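Local coordinates for protein condensin complex subunit 3 (PDB 5OQR) that serves as a HEAT-repeat regulatory subunit of condensin, the complex required to convert interphase chromatin into condensed, mitotic-like chromosomes, at residues N204-C207 and V208-V212; A247-A251 and Y252-E256; N273-D276 and V277-A281; K283-F286 and D287-D291. All coordinates share one frame; numbering follows the deposited sequence.

Interaction 1 of 4, residues N204-C207 and V208-V212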
loop_
_atom_site.group_PDB
_atom_site.type_symbol
_atom_site.label_atom_id
_atom_site.label_comp_id
_atom_site.label_asym_id
_atom_site.label_seq_id
_atom_site.Cartn_x
_atom_site.Cartn_y
_atom_site.Cartn_z
ATOM N N ASN A 204 -3.956 2.671 -14.245
ATOM C CA ASN A 204 -4.354 4.002 -13.802
ATOM C C ASN A 204 -3.259 4.653 -12.970
ATOM O O ASN A 204 -2.967 5.842 -13.138
ATOM C CB ASN A 204 -5.656 3.927 -13.006
ATOM C CG ASN A 204 -6.804 3.377 -13.823
ATOM O OD1 ASN A 204 -6.631 2.446 -14.610
ATOM N ND2 ASN A 204 -7.984 3.956 -13.649
ATOM N N ARG A 205 -2.645 3.891 -12.064
ATOM C CA ARG A 205 -1.517 4.410 -11.298
ATOM C C ARG A 205 -0.393 4.852 -12.224
ATOM O O ARG A 205 0.126 5.966 -12.106
ATOM C CB ARG A 205 -1.016 3.348 -10.322
ATOM C CG ARG A 205 -1.880 3.180 -9.091
ATOM C CD ARG A 205 -1.281 2.177 -8.125
ATOM N NE ARG A 205 -1.989 0.896 -8.164
ATOM C CZ ARG A 205 -1.430 -0.294 -8.372
ATOM N NH1 ARG A 205 -2.190 -1.381 -8.378
ATOM N NH2 ARG A 205 -0.124 -0.418 -8.555
ATOM N N LYS A 206 -0.010 3.985 -13.159
ATOM C CA LYS A 206 1.067 4.313 -14.083
ATOM C C LYS A 206 0.749 5.553 -14.906
ATOM O O LYS A 206 1.657 6.314 -15.257
ATOM C CB LYS A 206 1.333 3.122 -15.000
ATOM C CG LYS A 206 2.278 3.413 -16.133
ATOM C CD LYS A 206 2.721 2.132 -16.785
ATOM C CE LYS A 206 3.061 2.343 -18.237
ATOM N NZ LYS A 206 4.182 3.296 -18.440
ATOM N N CYS A 207 -0.527 5.774 -15.229
ATOM C CA CYS A 207 -0.891 6.937 -16.029
ATOM C C CYS A 207 -0.566 8.237 -15.309
ATOM O O CYS A 207 -0.225 9.233 -15.956
ATOM C CB CYS A 207 -2.376 6.889 -16.385
ATOM S SG CYS A 207 -2.705 6.219 -18.024
ATOM N N VAL A 208 -0.659 8.250 -13.979
ATOM C CA VAL A 208 -0.410 9.480 -13.234
ATOM C C VAL A 208 1.037 9.919 -13.411
ATOM O O VAL A 208 1.324 11.104 -13.615
ATOM C CB VAL A 208 -0.765 9.295 -11.747
ATOM C CG1 VAL A 208 -0.706 10.630 -11.022
ATOM C CG2 VAL A 208 -2.144 8.672 -11.584
ATOM N N TYR A 209 1.972 8.970 -13.339
ATOM C CA TYR A 209 3.383 9.296 -13.502
ATOM C C TYR A 209 3.779 9.420 -14.966
ATOM O O TYR A 209 4.654 10.226 -15.300
ATOM C CB TYR A 209 4.251 8.229 -12.834
ATOM C CG TYR A 209 3.856 7.897 -11.415
ATOM C CD1 TYR A 209 4.092 8.791 -10.380
ATOM C CD2 TYR A 209 3.259 6.683 -11.107
ATOM C CE1 TYR A 209 3.735 8.490 -9.082
ATOM C CE2 TYR A 209 2.900 6.371 -9.813
ATOM C CZ TYR A 209 3.141 7.277 -8.803
ATOM O OH TYR A 209 2.784 6.970 -7.508
ATOM N N ALA A 210 3.149 8.643 -15.848
ATOM C CA ALA A 210 3.606 8.557 -17.230
ATOM C C ALA A 210 3.073 9.698 -18.087
ATOM O O ALA A 210 3.781 10.188 -18.974
ATOM C CB ALA A 210 3.192 7.214 -17.830
ATOM N N ARG A 211 1.840 10.134 -17.850
ATOM C CA ARG A 211 1.194 11.102 -18.729
ATOM C C ARG A 211 0.710 12.351 -18.013
ATOM O O ARG A 211 0.891 13.456 -18.526
ATOM C CB ARG A 211 -0.000 10.450 -19.444
ATOM C CG ARG A 211 0.292 9.086 -20.057
ATOM C CD ARG A 211 -0.047 9.049 -21.536
ATOM N NE ARG A 211 0.936 9.768 -22.341
ATOM C CZ ARG A 211 0.927 9.819 -23.670
ATOM N NH1 ARG A 211 1.867 10.497 -24.313
ATOM N NH2 ARG A 211 -0.019 9.191 -24.358
ATOM N N VAL A 212 0.106 12.210 -16.834
ATOM C CA VAL A 212 -0.612 13.329 -16.234
ATOM C C VAL A 212 0.348 14.310 -15.575
ATOM O O VAL A 212 0.180 15.528 -15.689
ATOM C CB VAL A 212 -1.660 12.809 -15.233
ATOM C CG1 VAL A 212 -2.571 13.944 -14.793
ATOM C CG2 VAL A 212 -2.476 11.678 -15.844
#
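Cys207 O is gripped by two backbone amides of the following turn: Arg211 N at 2.9 Å and Val212 N at 3.1 Å. The second bond spans five residues rather than four, with an N-H...O angle of 159°, and it is the evidence that the helix widens into a pi-type turn over 208-212. One residue earlier the bond is of the usual i to i+4 kind, Ala210 N reaching Lys206 O at 2.8 Å. At Val208 N the bonding is shared unevenly: Arg205 O accepts it at 3.1 Å from above the carbonyl plane, while the bond to Asn204 O is weak.

Side chains fill in around these carbonyls. Val208 CG2, anti to its own carbonyl carbon, lies 3.3 Å from Asn204 O, and Val212 CG2 approaches Cys207 O in the same manner. The Tyr209 ring leans back along the helix, its CD2 3.4 Å from Arg205 O in an oblique approach.

Further out, the polar ends of the first turn are held by neighbours. Arg205 forms a salt bridge with Asp237 and bonds to the carbonyls of Asp199 and Val200; Asn204 bonds to Ser173 O and Arg177. The pi-type turn is a local feature of this helix end. Packing between an earlier helix, 173-182 against Val208, and later ones, 224-235 and 240-257 against Tyr209, is characteristic of the alpha-solenoid built by HEAT repeats.

Interaction 2 of 4, residues A247-A251 and Y252-E256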
loop_
_atom_site.group_PDB
_atom_site.type_symbol
_atom_site.label_atom_id
_atom_site.label_comp_id
_atom_site.label_asym_id
_atom_site.label_seq_id
_atom_site.Cartn_x
_atom_site.Cartn_y
_atom_site.Cartn_z
ATOM N N ALA A 247 10.015 6.076 -11.468
ATOM C CA ALA A 247 11.461 6.257 -11.485
ATOM C C ALA A 247 11.916 7.007 -12.729
ATOM O O ALA A 247 12.901 7.750 -12.677
ATOM C CB ALA A 247 12.157 4.901 -11.396
ATOM N N ASP A 248 11.215 6.830 -13.852
ATOM C CA ASP A 248 11.580 7.540 -15.074
ATOM C C ASP A 248 11.194 9.010 -14.993
ATOM O O ASP A 248 11.940 9.879 -15.456
ATOM C CB ASP A 248 10.922 6.874 -16.283
ATOM C CG ASP A 248 11.665 5.634 -16.747
ATOM O OD1 ASP A 248 12.450 5.076 -15.955
ATOM O OD2 ASP A 248 11.463 5.215 -17.906
ATOM N N MET A 249 10.029 9.309 -14.415
ATOM C CA MET A 249 9.649 10.700 -14.197
ATOM C C MET A 249 10.653 11.396 -13.295
ATOM O O MET A 249 10.971 12.573 -13.494
ATOM C CB MET A 249 8.252 10.765 -13.586
ATOM C CG MET A 249 7.829 12.149 -13.090
ATOM S SD MET A 249 6.430 12.067 -11.961
ATOM C CE MET A 249 7.180 11.247 -10.556
ATOM N N LEU A 250 11.151 10.683 -12.288
ATOM C CA LEU A 250 12.114 11.259 -11.361
ATOM C C LEU A 250 13.478 11.423 -12.018
ATOM O O LEU A 250 14.172 12.417 -11.780
ATOM C CB LEU A 250 12.201 10.370 -10.117
ATOM C CG LEU A 250 13.111 10.739 -8.941
ATOM C CD1 LEU A 250 14.510 10.183 -9.141
ATOM C CD2 LEU A 250 13.151 12.242 -8.707
ATOM N N ALA A 251 13.865 10.479 -12.872
ATOM C CA ALA A 251 15.221 10.423 -13.395
ATOM C C ALA A 251 15.404 11.143 -14.724
ATOM O O ALA A 251 16.546 11.295 -15.166
ATOM C CB ALA A 251 15.657 8.963 -13.555
ATOM N N TYR A 252 14.330 11.584 -15.377
ATOM C CA TYR A 252 14.470 12.209 -16.689
ATOM C C TYR A 252 13.742 13.542 -16.781
ATOM O O TYR A 252 14.189 14.442 -17.498
ATOM C CB TYR A 252 13.972 11.264 -17.784
ATOM C CG TYR A 252 14.956 10.169 -18.133
ATOM C CD1 TYR A 252 16.177 10.470 -18.719
ATOM C CD2 TYR A 252 14.664 8.838 -17.883
ATOM C CE1 TYR A 252 17.080 9.477 -19.040
ATOM C CE2 TYR A 252 15.560 7.838 -18.202
ATOM C CZ TYR A 252 16.766 8.164 -18.780
ATOM O OH TYR A 252 17.665 7.171 -19.100
ATOM N N GLN A 253 12.626 13.689 -16.070
ATOM C CA GLN A 253 11.910 14.961 -16.068
ATOM C C GLN A 253 12.315 15.831 -14.880
ATOM O O GLN A 253 12.774 16.962 -15.059
ATOM C CB GLN A 253 10.398 14.724 -16.052
ATOM C CG GLN A 253 9.589 16.002 -16.252
ATOM C CD GLN A 253 8.213 15.931 -15.627
ATOM O OE1 GLN A 253 7.602 14.866 -15.557
ATOM N NE2 GLN A 253 7.721 17.071 -15.155
ATOM N N TRP A 254 12.139 15.317 -13.662
ATOM C CA TRP A 254 12.397 16.128 -12.478
ATOM C C TRP A 254 13.858 16.545 -12.399
ATOM O O TRP A 254 14.167 17.685 -12.034
ATOM C CB TRP A 254 11.981 15.364 -11.222
ATOM C CG TRP A 254 10.496 15.279 -11.065
ATOM C CD1 TRP A 254 9.561 15.431 -12.044
ATOM C CD2 TRP A 254 9.772 15.042 -9.853
ATOM N NE1 TRP A 254 8.301 15.295 -11.520
ATOM C CE2 TRP A 254 8.402 15.056 -10.176
ATOM C CE3 TRP A 254 10.150 14.816 -8.528
ATOM C CZ2 TRP A 254 7.410 14.854 -9.224
ATOM C CZ3 TRP A 254 9.161 14.614 -7.584
ATOM C CH2 TRP A 254 7.809 14.634 -7.936
ATOM N N ILE A 255 14.774 15.638 -12.737
ATOM C CA ILE A 255 16.185 16.003 -12.777
ATOM C C ILE A 255 16.407 17.146 -13.756
ATOM O O ILE A 255 17.322 17.959 -13.579
ATOM C CB ILE A 255 17.039 14.770 -13.136
ATOM C CG1 ILE A 255 18.530 15.100 -13.085
ATOM C CG2 ILE A 255 16.692 14.266 -14.530
ATOM C CD1 ILE A 255 19.014 15.631 -11.748
ATOM N N GLU A 256 15.584 17.226 -14.803
ATOM C CA GLU A 256 15.716 18.304 -15.777
ATOM C C GLU A 256 15.327 19.644 -15.167
ATOM O O GLU A 256 16.020 20.648 -15.365
ATOM C CB GLU A 256 14.851 18.002 -17.002
ATOM C CG GLU A 256 15.414 18.518 -18.314
ATOM C CD GLU A 256 16.702 17.821 -18.705
ATOM O OE1 GLU A 256 17.759 18.486 -18.729
ATOM O OE2 GLU A 256 16.660 16.602 -18.974
#
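Met249 runs out from the helix to lie across the indole of Trp254, five residues on. With CG anti to the backbone N, the chain leads first to CG, which sits 3.5 Å from Trp254 NE1 and 3.7 Å from Gln253 OE1. SD comes next, 4.4 Å from the centroid of the five-membered ring and 43° off its normal, an oblique Met-aromatic contact. The bend at chi3 (68°) then turns CE over the six-membered ring. CE stands 4.3 Å from that ring's centroid and 28° off the normal, displaced toward the rim, which meets the criteria for a CH-pi contact.

The backbone bonding is consistent with this i to i+5 pairing. Met249 O accepts Gln253 N at 3.3 Å from above its carbonyl plane and also Trp254 N at 3.0 Å in a nearly straight bond, as expected of the wider pi-type turn here. Leu250 CD2 adds a second apolar touch, 4.0 Å from Trp254 CE3, its side chain crossing the indole at about a right angle.

Around this group, Phe219 stacks with Trp254, while Leu231 of helix 224-235 and Leu265 of helix 262-266 also pack on the indole; Met249 rests on Ile230. The result is a buried hydrophobic cluster on helix 240-257 within the fifth HEAT repeat, the kind of interhelical core by which paired helices of an alpha-solenoid are held together.

Interaction 3 of 4, residues N273-D276 and V277-A281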
loop_
_atom_site.group_PDB
_atom_site.type_symbol
_atom_site.label_atom_id
_atom_site.label_comp_id
_atom_site.label_asym_id
_atom_site.label_seq_id
_atom_site.Cartn_x
_atom_site.Cartn_y
_atom_site.Cartn_z
ATOM N N ASN A 273 13.853 15.918 6.893
ATOM C CA ASN A 273 12.544 15.521 7.392
ATOM C C ASN A 273 11.918 14.390 6.589
ATOM O O ASN A 273 10.884 13.857 7.003
ATOM C CB ASN A 273 11.594 16.723 7.398
ATOM C CG ASN A 273 11.949 17.739 8.462
ATOM O OD1 ASN A 273 11.735 17.507 9.651
ATOM N ND2 ASN A 273 12.490 18.875 8.041
ATOM N N ASN A 274 12.515 14.011 5.459
ATOM C CA ASN A 274 12.009 12.937 4.619
ATOM C C ASN A 274 13.186 12.062 4.184
ATOM O O ASN A 274 13.474 11.885 3.006
ATOM C CB ASN A 274 11.255 13.499 3.417
ATOM C CG ASN A 274 10.246 14.553 3.807
ATOM O OD1 ASN A 274 9.144 14.241 4.253
ATOM N ND2 ASN A 274 10.617 15.813 3.640
ATOM N N SER A 275 13.879 11.492 5.169
ATOM C CA SER A 275 15.109 10.760 4.890
ATOM C C SER A 275 14.833 9.478 4.113
ATOM O O SER A 275 15.517 9.181 3.127
ATOM C CB SER A 275 15.834 10.452 6.200
ATOM O OG SER A 275 17.074 9.815 5.961
ATOM N N ASP A 276 13.834 8.702 4.540
ATOM C CA ASP A 276 13.588 7.403 3.916
ATOM C C ASP A 276 13.245 7.554 2.439
ATOM O O ASP A 276 13.767 6.821 1.591
ATOM C CB ASP A 276 12.467 6.669 4.653
ATOM C CG ASP A 276 12.907 6.127 5.999
ATOM O OD1 ASP A 276 14.130 6.011 6.224
ATOM O OD2 ASP A 276 12.031 5.805 6.829
ATOM N N VAL A 277 12.365 8.500 2.109
ATOM C CA VAL A 277 11.993 8.705 0.713
ATOM C C VAL A 277 13.179 9.229 -0.084
ATOM O O VAL A 277 13.375 8.857 -1.247
ATOM C CB VAL A 277 10.782 9.652 0.617
ATOM C CG1 VAL A 277 10.478 9.996 -0.838
ATOM C CG2 VAL A 277 9.567 9.021 1.267
ATOM N N ALA A 278 13.987 10.102 0.524
ATOM C CA ALA A 278 15.117 10.685 -0.190
ATOM C C ALA A 278 16.145 9.623 -0.554
ATOM O O ALA A 278 16.714 9.650 -1.650
ATOM C CB ALA A 278 15.754 11.787 0.651
ATOM N N VAL A 279 16.396 8.677 0.350
ATOM C CA VAL A 279 17.318 7.586 0.046
ATOM C C VAL A 279 16.786 6.759 -1.117
ATOM O O VAL A 279 17.505 6.474 -2.080
ATOM C CB VAL A 279 17.554 6.717 1.294
ATOM C CG1 VAL A 279 18.384 5.486 0.950
ATOM C CG2 VAL A 279 18.243 7.522 2.378
ATOM N N LEU A 280 15.516 6.358 -1.038
ATOM C CA LEU A 280 14.926 5.540 -2.091
ATOM C C LEU A 280 14.979 6.249 -3.437
ATOM O O LEU A 280 15.285 5.629 -4.462
ATOM C CB LEU A 280 13.485 5.186 -1.723
ATOM C CG LEU A 280 12.675 4.384 -2.743
ATOM C CD1 LEU A 280 13.277 3.006 -2.955
ATOM C CD2 LEU A 280 11.233 4.275 -2.290
ATOM N N ALA A 281 14.685 7.550 -3.456
ATOM C CA ALA A 281 14.749 8.305 -4.702
ATOM C C ALA A 281 16.145 8.257 -5.307
ATOM O O ALA A 281 16.298 8.069 -6.520
ATOM C CB ALA A 281 14.320 9.751 -4.458
#
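Val279 has CG1 anti to the backbone N (chi1 173°), which leaves CG2 beside that nitrogen and directed back at the preceding turn, 3.3 Å from Ser275 O. Ser275 OG makes only a loose side-chain touch with the same methyl, 4.4 Å from Val279 CG2. The side-chain part of the contact is mainly carbon against backbone carbonyl, while the backbone bonds hold the turn: Ala278 CB, for example, lies 3.3 Å from Asn274 O.

Three successive i to i+4 bonds show that the helix is regular from its first turn. Ala278 N donates to Asn274 O at 3.1 Å, Val279 N to Ser275 O at 3.0 Å and Leu280 N to Asp276 O at 3.2 Å. All three are well aligned, with N-H...O angles of 150° or more. Asn274 occupies the N-cap position, but it contributes its carbonyl to this network and makes no capping bond with its side chain. Its ND2 turns instead to Asp270 O in the preceding loop, and Asn273 ND2 bonds to the carboxylate of the same aspartate; together these bonds tie the entry of the helix to the chain just before it.

The faces of the new turn go to different neighbours. Val277 and Leu280 pack on Lys232 and Leu235 of helix 224-235, whereas Ala278 and Val279 meet Leu312 of helix 308-324. This is the N-terminal turn of helix 275-288, set between earlier and later helices as is characteristic of alpha-solenoid packing.

Interaction 4 of 4, residues K283-F286 and D287-D291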
loop_
_atom_site.group_PDB
_atom_site.type_symbol
_atom_site.label_atom_id
_atom_site.label_comp_id
_atom_site.label_asym_id
_atom_site.label_seq_id
_atom_site.Cartn_x
_atom_site.Cartn_y
_atom_site.Cartn_z
ATOM N N LYS A 283 18.489 5.941 -4.841
ATOM C CA LYS A 283 18.753 4.590 -5.323
ATOM C C LYS A 283 18.029 4.323 -6.635
ATOM O O LYS A 283 18.603 3.736 -7.557
ATOM C CB LYS A 283 18.341 3.570 -4.263
ATOM C CG LYS A 283 19.124 3.693 -2.973
ATOM C CD LYS A 283 18.868 2.530 -2.041
ATOM C CE LYS A 283 19.816 2.566 -0.857
ATOM N NZ LYS A 283 19.659 1.389 0.034
ATOM N N LYS A 284 16.772 4.752 -6.740
ATOM C CA LYS A 284 16.019 4.516 -7.966
ATOM C C LYS A 284 16.560 5.352 -9.119
ATOM O O LYS A 284 16.596 4.888 -10.263
ATOM C CB LYS A 284 14.536 4.810 -7.735
ATOM C CG LYS A 284 13.809 3.766 -6.901
ATOM C CD LYS A 284 13.955 2.378 -7.504
ATOM C CE LYS A 284 12.843 1.447 -7.056
ATOM N NZ LYS A 284 12.981 1.038 -5.632
ATOM N N PHE A 285 16.979 6.585 -8.842
ATOM C CA PHE A 285 17.589 7.400 -9.887
ATOM C C PHE A 285 18.784 6.688 -10.508
ATOM O O PHE A 285 18.944 6.681 -11.734
ATOM C CB PHE A 285 18.013 8.754 -9.317
ATOM C CG PHE A 285 18.800 9.596 -10.280
ATOM C CD1 PHE A 285 20.183 9.539 -10.299
ATOM C CD2 PHE A 285 18.159 10.443 -11.167
ATOM C CE1 PHE A 285 20.911 10.306 -11.183
ATOM C CE2 PHE A 285 18.882 11.215 -12.056
ATOM C CZ PHE A 285 20.260 11.147 -12.064
ATOM N N PHE A 286 19.632 6.081 -9.681
ATOM C CA PHE A 286 20.827 5.419 -10.183
ATOM C C PHE A 286 20.560 4.012 -10.695
ATOM O O PHE A 286 21.429 3.441 -11.358
ATOM C CB PHE A 286 21.902 5.382 -9.095
ATOM C CG PHE A 286 22.548 6.711 -8.849
ATOM C CD1 PHE A 286 23.268 7.337 -9.849
ATOM C CD2 PHE A 286 22.439 7.335 -7.621
ATOM C CE1 PHE A 286 23.863 8.561 -9.633
ATOM C CE2 PHE A 286 23.033 8.560 -7.398
ATOM C CZ PHE A 286 23.746 9.173 -8.406
ATOM N N ASP A 287 19.393 3.438 -10.401
ATOM C CA ASP A 287 18.979 2.234 -11.110
ATOM C C ASP A 287 18.617 2.563 -12.551
ATOM O O ASP A 287 18.886 1.775 -13.463
ATOM C CB ASP A 287 17.799 1.576 -10.395
ATOM C CG ASP A 287 18.223 0.755 -9.189
ATOM O OD1 ASP A 287 19.356 0.231 -9.189
ATOM O OD2 ASP A 287 17.419 0.626 -8.242
ATOM N N VAL A 288 18.020 3.734 -12.772
ATOM C CA VAL A 288 17.684 4.174 -14.120
ATOM C C VAL A 288 18.914 4.728 -14.830
ATOM O O VAL A 288 19.112 4.489 -16.026
ATOM C CB VAL A 288 16.553 5.217 -14.060
ATOM C CG1 VAL A 288 16.191 5.701 -15.456
ATOM C CG2 VAL A 288 15.332 4.641 -13.361
ATOM N N ARG A 289 19.747 5.476 -14.115
ATOM C CA ARG A 289 20.892 6.176 -14.693
ATOM C C ARG A 289 22.170 5.633 -14.058
ATOM O O ARG A 289 22.859 6.342 -13.321
ATOM C CB ARG A 289 20.766 7.698 -14.479
ATOM C CG ARG A 289 19.391 8.290 -14.790
ATOM C CD ARG A 289 19.182 8.524 -16.274
ATOM N NE ARG A 289 20.184 9.426 -16.837
ATOM C CZ ARG A 289 20.087 10.751 -16.856
ATOM N NH1 ARG A 289 19.030 11.362 -16.342
ATOM N NH2 ARG A 289 21.058 11.473 -17.393
ATOM N N VAL A 290 22.491 4.370 -14.353
ATOM C CA VAL A 290 23.694 3.764 -13.787
ATOM C C VAL A 290 24.942 4.490 -14.270
ATOM O O VAL A 290 25.957 4.530 -13.565
ATOM C CB VAL A 290 23.752 2.265 -14.136
ATOM C CG1 VAL A 290 24.997 1.628 -13.534
ATOM C CG2 VAL A 290 22.507 1.556 -13.643
ATOM N N ASP A 291 24.896 5.063 -15.474
ATOM C CA ASP A 291 26.061 5.764 -16.004
ATOM C C ASP A 291 26.496 6.893 -15.080
ATOM O O ASP A 291 27.694 7.162 -14.938
ATOM C CB ASP A 291 25.754 6.309 -17.398
ATOM C CG ASP A 291 24.489 7.150 -17.432
ATOM O OD1 ASP A 291 23.486 6.744 -16.808
ATOM O OD2 ASP A 291 24.495 8.218 -18.080
#
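The Phe285 ring receives Arg289 on one face: CG stands 4.0 Å above the plane, offset toward the rim, and 4.2 Å from the centroid at 18° off the normal, a CH-pi contact. At the ring's edge, in its plane, lies Phe286 CE1. Phe286 in turn has Phe285 CD1 over the centre of one of its faces, while Arg289 O approaches its edge, 3.6 Å from CD1. An edge of one phenyl thus addresses the face of the next. The guanidinium plane of Arg289 is inclined 49° to the Phe285 ring, so it is the aliphatic stem of the arginine, and not a flat stack, that makes the contact.

That stem is placed by chi1 of -46°, which puts CG anti to the carbonyl carbon, and by further bends at chi2 and chi3. Its guanidinium is used elsewhere, NH1 bonding to Ala251 O on helix 240-257.

Backbone bonding follows the helix to its end. Asp287 N reaches Lys283 O at 3.0 Å, Val288 N reaches Lys284 O at 3.1 Å, and Arg289 N closes on Phe285 O at 2.8 Å. Arg289 is the first residue to leave helical phi/psi; beyond it, Val290 CA makes a CA-H...O contact with Phe286 O at 3.3 Å.

Outside the turn, Lys283 forms a salt bridge with Glu319 of helix 308-324, and Val288 packs on Ala247 and Tyr252. The arrangement is a partly buried helix C-terminus of an alpha-solenoid, packed against helices 240-257 and 308-324, where the chain leaves helix 275-288 for the short, weakly bonded helix 290-293.

How the interactions relate
Each contact is local, closing one or two turns of helix, and the four follow in series without nesting or crossing. Interaction 1 ends helix 202-212 and touches interaction 2 through Tyr209 CD1 and Met249 CE, 3.9 Å apart. Interaction 2, on helix 240-257, meets interaction 3 where Leu250 CD1 packs on Ala281 O. Its broadest junction is with interaction 4: besides the arginine bond to that helix, Ala251 CA lies 3.7 Å from Phe285 CD2. Interactions 3 and 4 begin and end helix 275-288, their centres about 15 Å apart. Helix 240-257 thus links the other two helices, while interaction 1 touches neither interaction 3 nor interaction 4.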